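PDB 5B82: Tll0287 protein from Thermosynechococcus elongatus, which binds a covalently attached heme c with axial His/Cys ligation in a PAS-like domain and may take part in redox sensing or signalling. Local coordinates for residues Ala103-Gln111 / Phe121-Phe132. Residues are numbered along the deposited sequence; the frame is centred on the assembly and turned at random.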
ATOM      1  N   ALA A 103     -16.168   0.549   6.700  1.00 31.97           N
ATOM      2  CA  ALA A 103     -16.977   0.758   5.504  1.00 29.42           C
ATOM      3  C   ALA A 103     -16.291   1.738   4.567  1.00 28.55           C
ATOM      4  O   ALA A 103     -16.422   1.638   3.348  1.00 28.50           O
ATOM      5  CB  ALA A 103     -18.360   1.265   5.874  1.00 36.44           C
ATOM      6  N   LEU A 104     -15.551   2.684   5.128  1.00 26.36           N
ATOM      7  CA  LEU A 104     -14.820   3.635   4.297  1.00 24.78           C
ATOM      8  C   LEU A 104     -13.681   2.968   3.533  1.00 21.83           C
ATOM      9  O   LEU A 104     -13.433   3.298   2.367  1.00 24.95           O
ATOM     10  CB  LEU A 104     -14.287   4.797   5.132  1.00 27.02           C
ATOM     11  CG  LEU A 104     -13.503   5.847   4.348  1.00 27.25           C
ATOM     12  CD1 LEU A 104     -14.280   6.367   3.147  1.00 22.10           C
ATOM     13  CD2 LEU A 104     -13.111   6.985   5.277  1.00 30.03           C
ATOM     14  N   ASP A 105     -12.972   2.048   4.177  1.00 24.70           N
ATOM     15  CA  ASP A 105     -11.915   1.321   3.476  1.00 24.55           C
ATOM     16  C   ASP A 105     -12.499   0.627   2.240  1.00 23.12           C
ATOM     17  O   ASP A 105     -11.965   0.739   1.118  1.00 23.96           O
ATOM     18  CB  ASP A 105     -11.243   0.290   4.392  1.00 24.08           C
ATOM     19  CG  ASP A 105     -10.330   0.926   5.438  1.00 26.79           C
ATOM     20  OD1 ASP A 105      -9.795   2.028   5.190  1.00 26.56           O
ATOM     21  OD2 ASP A 105     -10.123   0.304   6.501  1.00 31.01           O
ATOM     22  N   VAL A 106     -13.612  -0.070   2.455  1.00 23.31           N
ATOM     23  CA  VAL A 106     -14.240  -0.857   1.406  1.00 26.21           C
ATOM     24  C   VAL A 106     -14.766   0.055   0.314  1.00 26.86           C
ATOM     25  O   VAL A 106     -14.630  -0.242  -0.879  1.00 25.03           O
ATOM     26  CB  VAL A 106     -15.374  -1.755   1.950  1.00 29.74           C
ATOM     27  CG1 VAL A 106     -16.053  -2.496   0.816  1.00 25.45           C
ATOM     28  CG2 VAL A 106     -14.827  -2.745   2.961  1.00 31.42           C
ATOM     29  N   GLN A 107     -15.352   1.172   0.725  1.00 24.84           N
ATOM     30  CA  GLN A 107     -15.859   2.178  -0.201  1.00 27.03           C
ATOM     31  C   GLN A 107     -14.743   2.718  -1.095  1.00 24.46           C
ATOM     32  O   GLN A 107     -14.929   2.904  -2.304  1.00 23.30           O
ATOM     33  CB  GLN A 107     -16.500   3.336   0.570  1.00 29.71           C
ATOM     34  CG  GLN A 107     -16.983   4.478  -0.321  1.00 42.77           C
ATOM     35  CD  GLN A 107     -17.204   5.782   0.441  1.00 52.22           C
ATOM     36  OE1 GLN A 107     -16.998   6.871  -0.101  1.00 57.77           O
ATOM     37  NE2 GLN A 107     -17.626   5.675   1.698  1.00 50.73           N
ATOM     38  N   ALA A 108     -13.582   2.974  -0.493  1.00 19.33           N
ATOM     39  CA  ALA A 108     -12.479   3.589  -1.218  1.00 19.80           C
ATOM     40  C   ALA A 108     -11.910   2.599  -2.224  1.00 19.43           C
ATOM     41  O   ALA A 108     -11.710   2.939  -3.394  1.00 25.91           O
ATOM     42  CB  ALA A 108     -11.397   4.069  -0.257  1.00 19.63           C
ATOM     43  N   LEU A 109     -11.665   1.378  -1.752  1.00 19.02           N
ATOM     44  CA  LEU A 109     -11.199   0.311  -2.632  1.00 25.32           C
ATOM     45  C   LEU A 109     -12.166   0.110  -3.782  1.00 27.00           C
ATOM     46  O   LEU A 109     -11.743  -0.018  -4.925  1.00 21.00           O
ATOM     47  CB  LEU A 109     -10.990  -0.999  -1.870  1.00 18.21           C
ATOM     48  CG  LEU A 109      -9.789  -0.986  -0.924  1.00 22.05           C
ATOM     49  CD1 LEU A 109      -9.753  -2.244  -0.066  1.00 27.11           C
ATOM     50  CD2 LEU A 109      -8.496  -0.860  -1.718  1.00 22.30           C
ATOM     51  N   ASN A 110     -13.460   0.110  -3.486  1.00 20.43           N
ATOM     52  CA  ASN A 110     -14.476   0.071  -4.528  1.00 24.68           C
ATOM     53  C   ASN A 110     -14.355   1.214  -5.538  1.00 24.89           C
ATOM     54  O   ASN A 110     -14.494   0.983  -6.740  1.00 24.93           O
ATOM     55  CB  ASN A 110     -15.886   0.042  -3.936  1.00 31.15           C
ATOM     56  CG  ASN A 110     -16.393  -1.366  -3.706  1.00 36.51           C
ATOM     57  OD1 ASN A 110     -16.235  -2.239  -4.557  1.00 33.10           O
ATOM     58  ND2 ASN A 110     -17.007  -1.595  -2.548  1.00 38.96           N
ATOM     59  N   GLN A 111     -14.118   2.437  -5.062  1.00 23.25           N
ATOM     60  CA  GLN A 111     -13.975   3.580  -5.964  0.50 23.64           C
ATOM     61  C   GLN A 111     -12.803   3.348  -6.915  1.00 22.53           C
ATOM     62  O   GLN A 111     -12.929   3.537  -8.123  1.00 25.99           O
ATOM     63  CB  GLN A 111     -13.799   4.892  -5.193  0.50 25.68           C
ATOM     64  CG  GLN A 111     -15.121   5.589  -4.834  0.50 31.67           C
ATOM     65  CD  GLN A 111     -14.938   6.853  -3.996  0.50 29.16           C
ATOM     66  OE1 GLN A 111     -15.304   6.887  -2.819  0.50 36.78           O
ATOM     67  NE2 GLN A 111     -14.390   7.901  -4.605  0.50 26.72           N
ATOM     68  N   PHE A 121      -8.057  10.231  -3.932  1.00 19.90           N
ATOM     69  CA  PHE A 121      -9.098  11.189  -3.597  1.00 13.88           C
ATOM     70  C   PHE A 121      -9.061  11.495  -2.112  1.00 20.90           C
ATOM     71  O   PHE A 121      -8.504  10.719  -1.334  1.00 16.00           O
ATOM     72  CB  PHE A 121     -10.481  10.673  -4.038  1.00 12.81           C
ATOM     73  CG  PHE A 121     -11.006   9.535  -3.211  1.00 21.80           C
ATOM     74  CD1 PHE A 121     -11.839   9.779  -2.125  1.00 20.13           C
ATOM     75  CD2 PHE A 121     -10.687   8.221  -3.525  1.00 22.41           C
ATOM     76  CE1 PHE A 121     -12.335   8.732  -1.357  1.00 20.65           C
ATOM     77  CE2 PHE A 121     -11.177   7.173  -2.764  1.00 25.28           C
ATOM     78  CZ  PHE A 121     -12.007   7.433  -1.670  1.00 25.36           C
ATOM     79  N   TRP A 122      -9.609  12.651  -1.740  1.00 19.99           N
ATOM     80  CA  TRP A 122      -9.800  12.880  -0.332  0.66 16.28           C
ATOM     81  C   TRP A 122     -11.247  13.157   0.024  1.00 20.83           C
ATOM     82  O   TRP A 122     -12.039  13.650  -0.763  1.00 21.39           O
ATOM     83  CB  TRP A 122      -8.762  13.824   0.324  0.66 16.46           C
ATOM     84  CG  TRP A 122      -8.559  15.212  -0.223  0.66 19.41           C
ATOM     85  CD1 TRP A 122      -7.794  15.572  -1.296  0.66 15.57           C
ATOM     86  CD2 TRP A 122      -9.047  16.436   0.346  0.66 21.65           C
ATOM     87  NE1 TRP A 122      -7.808  16.937  -1.457  0.66 19.11           N
ATOM     88  CE2 TRP A 122      -8.570  17.490  -0.459  0.66 26.74           C
ATOM     89  CE3 TRP A 122      -9.852  16.739   1.448  0.66 26.35           C
ATOM     90  CZ2 TRP A 122      -8.879  18.821  -0.204  0.66 21.74           C
ATOM     91  CZ3 TRP A 122     -10.156  18.065   1.705  0.66 25.45           C
ATOM     92  CH2 TRP A 122      -9.669  19.089   0.883  0.66 25.07           C
ATOM     93  N   GLN A 123     -11.598  12.729   1.228  1.00 22.71           N
ATOM     94  CA  GLN A 123     -12.978  12.727   1.683  1.00 27.00           C
ATOM     95  C   GLN A 123     -12.996  13.263   3.100  1.00 23.17           C
ATOM     96  O   GLN A 123     -12.065  13.006   3.852  1.00 21.39           O
ATOM     97  CB  GLN A 123     -13.473  11.283   1.662  1.00 33.97           C
ATOM     98  CG  GLN A 123     -14.771  11.014   2.355  1.00 43.31           C
ATOM     99  CD  GLN A 123     -15.458   9.788   1.791  1.00 47.47           C
ATOM    100  OE1 GLN A 123     -15.262   9.437   0.622  1.00 41.88           O
ATOM    101  NE2 GLN A 123     -16.271   9.130   2.613  1.00 52.66           N
ATOM    102  N   THR A 124     -14.036  14.008   3.470  1.00 21.01           N
ATOM    103  CA  THR A 124     -14.128  14.523   4.825  1.00 25.05           C
ATOM    104  C   THR A 124     -15.352  13.977   5.533  1.00 27.36           C
ATOM    105  O   THR A 124     -16.434  13.856   4.939  1.00 18.19           O
ATOM    106  CB  THR A 124     -14.187  16.065   4.870  1.00 26.28           C
ATOM    107  OG1 THR A 124     -15.136  16.539   3.909  1.00 27.60           O
ATOM    108  CG2 THR A 124     -12.830  16.660   4.567  1.00 32.15           C
ATOM    109  N   ASP A 125     -15.185  13.651   6.811  1.00 24.20           N
ATOM    110  CA  ASP A 125     -16.320  13.250   7.623  1.00 24.59           C
ATOM    111  C   ASP A 125     -16.069  13.567   9.095  1.00 21.47           C
ATOM    112  O   ASP A 125     -15.094  14.238   9.430  1.00 21.02           O
ATOM    113  CB  ASP A 125     -16.674  11.765   7.412  1.00 28.13           C
ATOM    114  CG  ASP A 125     -15.520  10.825   7.716  1.00 29.26           C
ATOM    115  OD1 ASP A 125     -14.720  11.098   8.641  1.00 25.21           O
ATOM    116  OD2 ASP A 125     -15.414   9.789   7.025  1.00 26.23           O
ATOM    117  N   LYS A 126     -16.924  13.052   9.965  1.00 22.87           N
ATOM    118  CA  LYS A 126     -16.787  13.329  11.398  1.00 24.43           C
ATOM    119  C   LYS A 126     -15.392  12.973  11.922  1.00 24.25           C
ATOM    120  O   LYS A 126     -14.894  13.604  12.845  1.00 24.97           O
ATOM    121  CB  LYS A 126     -17.864  12.582  12.184  1.00 26.60           C
ATOM    122  CG  LYS A 126     -17.887  11.089  11.910  1.00 32.79           C
ATOM    123  CD  LYS A 126     -19.205  10.471  12.342  1.00 37.47           C
ATOM    124  CE  LYS A 126     -19.106   9.897  13.736  1.00 33.26           C
ATOM    125  NZ  LYS A 126     -18.239   8.687  13.779  1.00 37.15           N
ATOM    126  N   GLU A 127     -14.747  11.979  11.311  1.00 22.82           N
ATOM    127  CA  GLU A 127     -13.472  11.508  11.837  1.00 30.27           C
ATOM    128  C   GLU A 127     -12.326  12.426  11.423  1.00 25.63           C
ATOM    129  O   GLU A 127     -11.293  12.483  12.094  1.00 27.55           O
ATOM    130  CB  GLU A 127     -13.201  10.059  11.417  1.00 36.92           C
ATOM    131  CG  GLU A 127     -14.392   9.123  11.651  1.00 45.83           C
ATOM    132  CD  GLU A 127     -14.745   8.953  13.115  1.00 58.71           C
ATOM    133  OE1 GLU A 127     -13.862   9.165  13.975  1.00 66.48           O
ATOM    134  OE2 GLU A 127     -15.909   8.606  13.407  1.00 62.25           O
ATOM    135  N   GLY A 128     -12.524  13.166  10.333  1.00 21.21           N
ATOM    136  CA  GLY A 128     -11.538  14.134   9.896  1.00 19.72           C
ATOM    137  C   GLY A 128     -11.391  14.119   8.375  1.00 18.11           C
ATOM    138  O   GLY A 128     -12.370  13.911   7.657  1.00 20.01           O
ATOM    139  N   VAL A 129     -10.170  14.365   7.913  1.00 17.38           N
ATOM    140  CA  VAL A 129      -9.836  14.336   6.480  1.00 16.09           C
ATOM    141  C   VAL A 129      -9.106  13.033   6.138  1.00 27.09           C
ATOM    142  O   VAL A 129      -8.151  12.655   6.814  1.00 23.59           O
ATOM    143  CB  VAL A 129      -8.950  15.531   6.098  1.00 32.21           C
ATOM    144  CG1 VAL A 129      -8.786  15.595   4.618  1.00 36.09           C
ATOM    145  CG2 VAL A 129      -9.557  16.822   6.583  1.00 33.93           C
ATOM    146  N   HIS A 130      -9.559  12.349   5.087  1.00 17.54           N
ATOM    147  CA  HIS A 130      -9.013  11.049   4.727  1.00 16.52           C
ATOM    148  C   HIS A 130      -8.538  11.105   3.280  1.00 15.67           C
ATOM    149  O   HIS A 130      -9.306  11.470   2.402  1.00 19.71           O
ATOM    150  CB  HIS A 130     -10.083   9.958   4.824  1.00 14.48           C
ATOM    151  CG  HIS A 130     -10.852   9.960   6.110  1.00 23.29           C
ATOM    152  ND1 HIS A 130     -10.494   9.187   7.193  1.00 23.73           N
ATOM    153  CD2 HIS A 130     -11.976  10.616   6.471  1.00 20.74           C
ATOM    154  CE1 HIS A 130     -11.365   9.371   8.170  1.00 27.00           C
ATOM    155  NE2 HIS A 130     -12.277  10.230   7.757  1.00 25.85           N
ATOM    156  N   TYR A 131      -7.289  10.726   3.039  1.00 17.42           N
ATOM    157  CA  TYR A 131      -6.756  10.687   1.690  1.00 14.95           C
ATOM    158  C   TYR A 131      -6.427   9.250   1.351  1.00 20.53           C
ATOM    159  O   TYR A 131      -5.846   8.531   2.175  1.00 18.77           O
ATOM    160  CB  TYR A 131      -5.491  11.549   1.606  1.00 16.69           C
ATOM    161  CG  TYR A 131      -4.744  11.511   0.270  1.00 19.88           C
ATOM    162  CD1 TYR A 131      -5.244  12.163  -0.855  1.00 20.63           C
ATOM    163  CD2 TYR A 131      -3.515  10.870   0.151  1.00 23.80           C
ATOM    164  CE1 TYR A 131      -4.551  12.161  -2.067  1.00 18.38           C
ATOM    165  CE2 TYR A 131      -2.807  10.865  -1.072  1.00 17.76           C
ATOM    166  CZ  TYR A 131      -3.334  11.516  -2.164  1.00 17.93           C
ATOM    167  OH  TYR A 131      -2.639  11.518  -3.370  1.00 21.56           O
ATOM    168  N   PHE A 132      -6.816   8.836   0.144  1.00 16.92           N
ATOM    169  CA  PHE A 132      -6.563   7.490  -0.334  1.00 14.65           C
ATOM    170  C   PHE A 132      -5.850   7.591  -1.673  1.00 14.72           C
ATOM    171  O   PHE A 132      -6.194   8.423  -2.493  1.00 16.63           O
ATOM    172  CB  PHE A 132      -7.869   6.728  -0.526  1.00 12.15           C
ATOM    173  CG  PHE A 132      -8.708   6.641   0.736  1.00 16.45           C
ATOM    174  CD1 PHE A 132      -8.515   5.611   1.636  1.00 13.09           C
ATOM    175  CD2 PHE A 132      -9.677   7.592   1.002  1.00 14.44           C
ATOM    176  CE1 PHE A 132      -9.282   5.530   2.819  1.00 15.85           C
ATOM    177  CE2 PHE A 132     -10.456   7.518   2.174  1.00 17.62           C
ATOM    178  CZ  PHE A 132     -10.252   6.488   3.072  1.00 20.94           C
TER
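L104 sets its CD2 methyl over the middle of the H130 imidazole, a CH-pi contact with CD2 3.8 Å from the ring centroid and 10° off the ring normal. With CG anti to the backbone N (chi1 180°), its isobutyl group extends from helix 103-111 and fits between two side chains of strand 128-132: CG packs 3.6 Å from CZ of F132, while CD2 also meets the F132 ring at its edge. The other methyl, CD1, lies alongside the amide of Q123. One turn on, A108 is received by both phenylalanines. Its CB sits over the face of F132, 3.8 Å from the ring centroid, and at the edge of F121, 3.7 Å from CZ. In the conformer modelled here, the side-chain amide of Q111 lies over one face of F121, a placement left doubtful by a second conformer.

These contacts lay the helix across one face of the antiparallel sheet of the PAS-like domain, against the hairpin formed by edge strand 120-125 and its neighbour 128-136. The helix axis runs 39° from strand 128-132, at a closest approach of 10.3 Å. The backbones of F121 and F132 form a hydrogen-bonded pair of the hairpin, which puts both side chains on the helix side, against A108; M175 of strand 172-181 touches both A108 and F132.

The imidazole under L104 is held from both nitrogens. NE2 of H130 donates to OD1 of D125 (2.7 Å), which lies close to the imidazole plane, and ND1 is hydrogen-bonded to T179 OG1. D125 OD1 also accepts from the backbone N of E127 (2.8 Å) in an Asx turn, the two donors arriving from opposite faces of the carboxylate plane, within the type I turn D125-G128. The carboxylate of D105 turns its OD1 toward the edge of F132, while OD2 forms a salt bridge with R87 and accepts a hydrogen bond from the backbone N of R101.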